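Local coordinates for putative sarcosine dimethylglycine methyltransferase (Galdieria sulphuraria, PDB 2O57), which probably transfers methyl groups from S-adenosylmethionine to sarcosine or dimethylglycine, as a putative class I (Rossmann-like) methyltransferase, at residues 34-37 / 38-42; 163-166 / 167-170; 246-249 / 250-254. All coordinates share one frame; numbering follows the deposited sequence.

Interaction 1. Residues 34-37 / 38-42; sequences RFYF and HVWGG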
loop_
_atom_site.group_PDB
_atom_site.type_symbol
_atom_site.label_atom_id
_atom_site.label_comp_id
_atom_site.label_asym_id
_atom_site.label_seq_id
_atom_site.Cartn_x
_atom_site.Cartn_y
_atom_site.Cartn_z
ATOM N N ARG A 34 -2.159 -18.273 23.405
ATOM C CA ARG A 34 -1.186 -18.606 24.445
ATOM C C ARG A 34 0.260 -18.501 23.907
ATOM O O ARG A 34 1.162 -18.026 24.630
ATOM C CB ARG A 34 -1.405 -20.019 24.989
ATOM C CG ARG A 34 -2.704 -20.186 25.818
ATOM C CD ARG A 34 -2.779 -21.611 26.355
ATOM N NE ARG A 34 -3.927 -21.828 27.244
ATOM C CZ ARG A 34 -4.195 -22.996 27.822
ATOM N NH1 ARG A 34 -3.416 -24.072 27.595
ATOM N NH2 ARG A 34 -5.225 -23.099 28.624
ATOM N N PHE A 35 0.468 -18.989 22.683
ATOM C CA PHE A 35 1.760 -18.888 22.017
ATOM C C PHE A 35 2.147 -17.436 21.784
ATOM O O PHE A 35 3.215 -17.033 22.171
ATOM C CB PHE A 35 1.835 -19.684 20.703
ATOM C CG PHE A 35 3.055 -19.321 19.855
ATOM C CD1 PHE A 35 4.343 -19.763 20.225
ATOM C CD2 PHE A 35 2.919 -18.558 18.698
ATOM C CE1 PHE A 35 5.475 -19.427 19.451
ATOM C CE2 PHE A 35 4.024 -18.205 17.918
ATOM C CZ PHE A 35 5.310 -18.633 18.297
ATOM N N TYR A 36 1.282 -16.647 21.150
ATOM C CA TYR A 36 1.633 -15.238 20.889
ATOM C C TYR A 36 1.813 -14.440 22.183
ATOM O O TYR A 36 2.754 -13.633 22.336
ATOM C CB TYR A 36 0.538 -14.592 20.076
ATOM C CG TYR A 36 0.613 -14.869 18.594
ATOM C CD1 TYR A 36 1.521 -14.172 17.778
ATOM C CD2 TYR A 36 -0.201 -15.847 18.011
ATOM C CE1 TYR A 36 1.568 -14.402 16.397
ATOM C CE2 TYR A 36 -0.147 -16.100 16.635
ATOM C CZ TYR A 36 0.731 -15.362 15.842
ATOM O OH TYR A 36 0.775 -15.597 14.486
ATOM N N PHE A 37 0.907 -14.650 23.126
ATOM C CA PHE A 37 1.065 -13.997 24.412
ATOM C C PHE A 37 2.372 -14.407 25.097
ATOM O O PHE A 37 3.013 -13.599 25.729
ATOM C CB PHE A 37 -0.172 -14.259 25.317
ATOM C CG PHE A 37 -0.150 -13.495 26.600
ATOM C CD1 PHE A 37 -0.512 -12.151 26.631
ATOM C CD2 PHE A 37 0.263 -14.113 27.776
ATOM C CE1 PHE A 37 -0.491 -11.425 27.859
ATOM C CE2 PHE A 37 0.293 -13.417 28.984
ATOM C CZ PHE A 37 -0.079 -12.060 29.026
ATOM N N HIS A 38 2.767 -15.667 24.988
ATOM C CA HIS A 38 3.974 -16.148 25.697
ATOM C C HIS A 38 5.194 -15.360 25.218
ATOM O O HIS A 38 6.053 -15.018 26.000
ATOM C CB HIS A 38 4.192 -17.630 25.442
ATOM C CG HIS A 38 5.497 -18.171 25.976
ATOM N ND1 HIS A 38 5.729 -18.372 27.323
ATOM C CD2 HIS A 38 6.640 -18.539 25.340
ATOM C CE1 HIS A 38 6.947 -18.858 27.493
ATOM N NE2 HIS A 38 7.524 -18.960 26.308
ATOM N N VAL A 39 5.255 -15.088 23.921
ATOM C CA VAL A 39 6.457 -14.458 23.357
ATOM C C VAL A 39 6.369 -12.939 23.415
ATOM O O VAL A 39 7.324 -12.271 23.803
ATOM C CB VAL A 39 6.768 -14.990 21.910
ATOM C CG1 VAL A 39 8.058 -14.348 21.328
ATOM C CG2 VAL A 39 6.862 -16.557 21.891
ATOM N N TRP A 40 5.213 -12.395 23.065
ATOM C CA TRP A 40 5.056 -10.949 22.860
ATOM C C TRP A 40 4.100 -10.261 23.857
ATOM O O TRP A 40 3.840 -9.046 23.750
ATOM C CB TRP A 40 4.611 -10.683 21.411
ATOM C CG TRP A 40 5.677 -11.132 20.409
ATOM C CD1 TRP A 40 6.864 -10.519 20.148
ATOM C CD2 TRP A 40 5.630 -12.295 19.578
ATOM N NE1 TRP A 40 7.575 -11.231 19.203
ATOM C CE2 TRP A 40 6.829 -12.320 18.826
ATOM C CE3 TRP A 40 4.674 -13.314 19.377
ATOM C CZ2 TRP A 40 7.105 -13.333 17.900
ATOM C CZ3 TRP A 40 4.962 -14.341 18.452
ATOM C CH2 TRP A 40 6.154 -14.331 17.720
ATOM N N GLY A 41 3.575 -11.032 24.830
ATOM C CA GLY A 41 2.782 -10.436 25.919
ATOM C C GLY A 41 1.576 -9.652 25.406
ATOM O O GLY A 41 0.909 -10.021 24.416
ATOM N N GLY A 42 1.273 -8.564 26.080
ATOM C CA GLY A 42 0.063 -7.827 25.786
ATOM C C GLY A 42 0.220 -6.773 24.732
ATOM O O GLY A 42 -0.685 -5.966 24.528
HETATM O O HOH W 1 1.085 -10.706 21.881
#
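Trp40 presents the edge of its six-membered ring to the face of Phe35, an offset edge-to-face pair with the planes at 90° and CZ3 of Trp40 lying 4.0 Å from CE2 of Phe35. The same CZ3 also meets Tyr36, whose CD1 is 3.5 Å away; here the two rings touch rim to rim, neither lying over the other. Phe35, Tyr36 and Trp40 thus make an aromatic cluster on the last turns of helix 27-40. With CG anti to the backbone N (chi1 167°), Phe35 lies side by side with Val39, CE1 to CG2 4.0 Å.

At the helix end, Gly41 N donates to Phe37 O over 2.8 Å, and Gly41 then leaves helical geometry with a positive phi of 58°. Its CA sits over one face of the Phe37 ring, 4.2 Å from the centroid, a CH-pi contact. A water bridges the terminus, donating to Gly41 O at 2.6 Å and only weakly to Tyr36 O.

Around the cluster, helices 235-251 and 262-280 pack against Phe35 and Tyr36. Dispersion and the weak electrostatics of edge-to-face contact hold the three rings, while the terminal carbonyls are met by backbone amides, a water and, at Trp40 O, Arg60.

Interaction 2. Residues 163-166 / 167-170; sequences SPDK and LKVF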
loop_
_atom_site.group_PDB
_atom_site.type_symbol
_atom_site.label_atom_id
_atom_site.label_comp_id
_atom_site.label_asym_id
_atom_site.label_seq_id
_atom_site.Cartn_x
_atom_site.Cartn_y
_atom_site.Cartn_z
ATOM N N SER A 163 -14.534 -13.220 10.620
ATOM C CA SER A 163 -15.916 -12.828 10.650
ATOM C C SER A 163 -16.682 -13.449 9.504
ATOM O O SER A 163 -16.306 -13.298 8.333
ATOM C CB SER A 163 -16.015 -11.314 10.561
ATOM O OG SER A 163 -17.245 -10.884 11.070
ATOM N N PRO A 164 -17.752 -14.196 9.830
ATOM C CA PRO A 164 -18.651 -14.435 8.725
ATOM C C PRO A 164 -19.525 -13.181 8.560
ATOM O O PRO A 164 -19.358 -12.181 9.300
ATOM C CB PRO A 164 -19.469 -15.654 9.173
ATOM C CG PRO A 164 -19.460 -15.594 10.698
ATOM C CD PRO A 164 -18.204 -14.808 11.097
ATOM N N ASP A 165 -20.441 -13.234 7.616
ATOM C CA ASP A 165 -21.293 -12.115 7.319
ATOM C C ASP A 165 -20.521 -10.811 7.169
ATOM O O ASP A 165 -20.729 -9.863 7.906
ATOM C CB ASP A 165 -22.419 -11.999 8.340
ATOM C CG ASP A 165 -23.630 -11.328 7.766
ATOM O OD1 ASP A 165 -24.697 -11.400 8.405
ATOM O OD2 ASP A 165 -23.501 -10.724 6.666
ATOM N N LYS A 166 -19.623 -10.792 6.193
ATOM C CA LYS A 166 -18.841 -9.592 5.851
ATOM C C LYS A 166 -19.717 -8.401 5.487
ATOM O O LYS A 166 -19.355 -7.273 5.813
ATOM C CB LYS A 166 -17.832 -9.878 4.727
ATOM C CG LYS A 166 -16.831 -11.030 4.975
ATOM C CD LYS A 166 -15.608 -10.614 5.764
ATOM C CE LYS A 166 -14.484 -11.672 5.661
ATOM N NZ LYS A 166 -14.865 -12.943 6.332
ATOM N N LEU A 167 -20.853 -8.626 4.814
ATOM C CA LEU A 167 -21.758 -7.512 4.513
ATOM C C LEU A 167 -22.232 -6.850 5.818
ATOM O O LEU A 167 -22.227 -5.647 5.940
ATOM C CB LEU A 167 -22.966 -7.916 3.645
ATOM C CG LEU A 167 -23.982 -6.786 3.335
ATOM C CD1 LEU A 167 -23.322 -5.552 2.662
ATOM C CD2 LEU A 167 -25.271 -7.250 2.567
ATOM N N LYS A 168 -22.698 -7.640 6.774
ATOM C CA LYS A 168 -23.134 -7.075 8.052
ATOM C C LYS A 168 -22.025 -6.300 8.802
ATOM O O LYS A 168 -22.298 -5.231 9.353
ATOM C CB LYS A 168 -23.765 -8.170 8.930
ATOM C CG LYS A 168 -24.392 -7.668 10.226
ATOM C CD LYS A 168 -25.453 -6.586 9.987
ATOM C CE LYS A 168 -26.135 -6.260 11.324
ATOM N NZ LYS A 168 -27.079 -5.142 11.159
ATOM N N VAL A 169 -20.786 -6.818 8.771
ATOM C CA VAL A 169 -19.590 -6.113 9.297
ATOM C C VAL A 169 -19.479 -4.717 8.688
ATOM O O VAL A 169 -19.433 -3.718 9.399
ATOM C CB VAL A 169 -18.277 -6.900 9.019
ATOM C CG1 VAL A 169 -17.037 -6.134 9.538
ATOM C CG2 VAL A 169 -18.355 -8.301 9.656
ATOM N N PHE A 170 -19.478 -4.649 7.371
ATOM C CA PHE A 170 -19.366 -3.351 6.711
ATOM C C PHE A 170 -20.593 -2.455 6.964
ATOM O O PHE A 170 -20.441 -1.258 7.079
ATOM C CB PHE A 170 -19.060 -3.521 5.205
ATOM C CG PHE A 170 -17.601 -3.775 4.923
ATOM C CD1 PHE A 170 -16.679 -2.701 4.865
ATOM C CD2 PHE A 170 -17.147 -5.067 4.687
ATOM C CE1 PHE A 170 -15.315 -2.941 4.636
ATOM C CE2 PHE A 170 -15.808 -5.324 4.418
ATOM C CZ PHE A 170 -14.872 -4.258 4.400
HETATM O O HOH W 2 -22.228 -11.173 4.253
#
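Asp165 caps the N-terminus of helix 166-176, which follows strand 151-157 in the Rossmann-like methyltransferase fold, and its side chain meets Lys168 atom by atom. Its CB lies 4.1 Å from CB of Lys168. With CG anti to the backbone nitrogen (chi1 -153°), the carboxylate is carried over the first turn, and CG comes to 3.4 Å from that same CB of Lys168. OD1 also packs on this methylene. OD2 accepts the N-cap bond from Lys168 N at 3.2 Å; the N-H points nearly straight at it (161°), but from above the carboxylate plane, 63° out of it. OD2 takes a second hydrogen from a water that in turn accepts from Leu167 N, so two amides of the first turn are served, one directly and one through solvent. The negative group would probably also interact favourably with the helix dipole.

Behind the cap, Val169 N donates to Asp165 O and Phe170 N to Lys166 O. Helix 214-223 packs on Lys166 and Leu167, and Phe160 meets the Phe170 ring edge-to-face. In the preceding loop, Ser163 OG donates to Pro164 O in the carbonyl plane, on a lone pair, over 3.0 Å.

Interaction 3. Residues 246-249 / 250-254; sequences KAEL and IKRSS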
loop_
_atom_site.group_PDB
_atom_site.type_symbol
_atom_site.label_atom_id
_atom_site.label_comp_id
_atom_site.label_asym_id
_atom_site.label_seq_id
_atom_site.Cartn_x
_atom_site.Cartn_y
_atom_site.Cartn_z
ATOM N N LYS A 246 6.403 -19.227 12.078
ATOM C CA LYS A 246 6.683 -20.664 12.112
ATOM C C LYS A 246 8.046 -20.970 12.716
ATOM O O LYS A 246 8.188 -21.950 13.462
ATOM C CB LYS A 246 6.560 -21.294 10.718
ATOM C CG LYS A 246 6.610 -22.835 10.746
ATOM C CD LYS A 246 6.303 -23.473 9.355
ATOM C CE LYS A 246 7.440 -23.202 8.439
ATOM N NZ LYS A 246 8.561 -24.180 8.749
ATOM N N ALA A 247 9.050 -20.158 12.369
ATOM C CA ALA A 247 10.394 -20.321 12.925
ATOM C C ALA A 247 10.361 -20.133 14.455
ATOM O O ALA A 247 10.987 -20.881 15.185
ATOM C CB ALA A 247 11.366 -19.291 12.268
ATOM N N GLU A 248 9.659 -19.104 14.922
ATOM C CA GLU A 248 9.518 -18.872 16.375
ATOM C C GLU A 248 8.771 -20.004 17.095
ATOM O O GLU A 248 9.147 -20.396 18.215
ATOM C CB GLU A 248 8.826 -17.521 16.660
ATOM C CG GLU A 248 8.933 -17.127 18.147
ATOM C CD GLU A 248 10.355 -16.715 18.561
ATOM O OE1 GLU A 248 11.238 -16.475 17.693
ATOM O OE2 GLU A 248 10.608 -16.668 19.771
ATOM N N LEU A 249 7.759 -20.558 16.448
ATOM C CA LEU A 249 7.003 -21.673 17.033
ATOM C C LEU A 249 7.955 -22.899 17.216
ATOM O O LEU A 249 7.918 -23.614 18.233
ATOM C CB LEU A 249 5.811 -22.013 16.134
ATOM C CG LEU A 249 5.002 -23.296 16.430
ATOM C CD1 LEU A 249 4.396 -23.173 17.845
ATOM C CD2 LEU A 249 3.894 -23.532 15.422
ATOM N N ILE A 250 8.795 -23.136 16.216
ATOM C CA ILE A 250 9.765 -24.253 16.282
ATOM C C ILE A 250 10.791 -23.963 17.383
ATOM O O ILE A 250 11.100 -24.837 18.217
ATOM C CB ILE A 250 10.406 -24.506 14.887
ATOM C CG1 ILE A 250 9.358 -25.163 13.976
ATOM C CG2 ILE A 250 11.688 -25.370 15.020
ATOM C CD1 ILE A 250 9.739 -25.160 12.452
ATOM N N LYS A 251 11.280 -22.731 17.416
ATOM C CA LYS A 251 12.254 -22.324 18.430
ATOM C C LYS A 251 11.750 -22.594 19.858
ATOM O O LYS A 251 12.516 -23.059 20.726
ATOM C CB LYS A 251 12.562 -20.842 18.289
ATOM C CG LYS A 251 13.509 -20.314 19.348
ATOM C CD LYS A 251 14.158 -18.980 18.972
ATOM C CE LYS A 251 15.147 -18.574 20.085
ATOM N NZ LYS A 251 15.366 -17.077 20.129
ATOM N N ARG A 252 10.480 -22.262 20.100
ATOM C CA ARG A 252 9.907 -22.306 21.453
ATOM C C ARG A 252 9.166 -23.587 21.804
ATOM O O ARG A 252 8.498 -23.641 22.834
ATOM C CB ARG A 252 8.920 -21.157 21.600
ATOM C CG ARG A 252 9.480 -19.790 21.223
ATOM C CD ARG A 252 10.104 -19.184 22.424
ATOM N NE ARG A 252 10.403 -17.789 22.221
ATOM C CZ ARG A 252 10.850 -16.986 23.167
ATOM N NH1 ARG A 252 11.046 -17.451 24.405
ATOM N NH2 ARG A 252 11.097 -15.718 22.874
ATOM N N SER A 253 9.253 -24.590 20.941
ATOM C CA SER A 253 8.515 -25.854 21.051
ATOM C C SER A 253 8.506 -26.497 22.432
ATOM O O SER A 253 7.439 -26.774 22.964
ATOM C CB SER A 253 9.034 -26.889 20.041
ATOM O OG SER A 253 8.254 -28.082 20.130
ATOM N N SER A 254 9.676 -26.782 22.994
ATOM C CA SER A 254 9.722 -27.485 24.282
ATOM C C SER A 254 9.290 -26.553 25.440
ATOM O O SER A 254 8.570 -26.967 26.345
ATOM C CB SER A 254 11.104 -28.110 24.501
ATOM O OG SER A 254 12.070 -27.095 24.522
HETATM O O HOH W 3 13.424 -15.658 18.893
#
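Glu248 holds CG anti to its backbone nitrogen and Arg252 holds CG anti to its carbonyl carbon; with a bend at chi2 in each, 71° in Glu248 and -89° in Arg252, the carboxylate and the guanidinium meet across one turn where helix 235-251 ends. The result is an i to i+4 salt bridge. NE of Arg252 donates to OE2 of Glu248 over 2.7 Å, approaching on the anti side and slightly out of the carboxylate plane, while OE2 lies at the guanidinium edge. The two planes are 61° apart, so the groups do not pair as a flat two-pronged bridge: NH2 of Arg252 reaches the same OE2 only weakly, at 3.3 Å.

The backbone runs in step, with Arg252 N bonded to Glu248 O at 3.0 Å and Lys251 N to Ala247 O at 2.9 Å, before Arg252 leaves helical geometry. Glu248, and Glu255 of helix 253-256 through NH1, both bind the guanidinium; the two carboxylates compensate its charge and probably restrict its rotation. On the flank, the Lys246 and Ile250 side chains run alongside each other. The other carboxylate oxygen, OE1 of Glu248, accepts from a water at 2.6 Å, and that water accepts from Lys251 NZ at 2.7 Å.

Interactions 1 and 3 are surface contacts on the same side of the chain's centre, with centres about 13 Å apart, and they touch: Phe35 CZ packs 3.6 Å from Leu249 N, and Val39 CG1 lies 3.7 Å from Arg252 NH2. The C-terminal turns of helices 27-40 and 235-251 therefore touch. Interaction 2 is partly buried, on the opposite side of the centre, its centre about 28 Å from that of interaction 1 and about 34 Å from that of interaction 3, and it touches neither. The chemistry differs with position on the helix: rings in 34-42 and a charged pair in 246-254 at C-terminal turns, a carboxylate cap in 163-170 at a helix start.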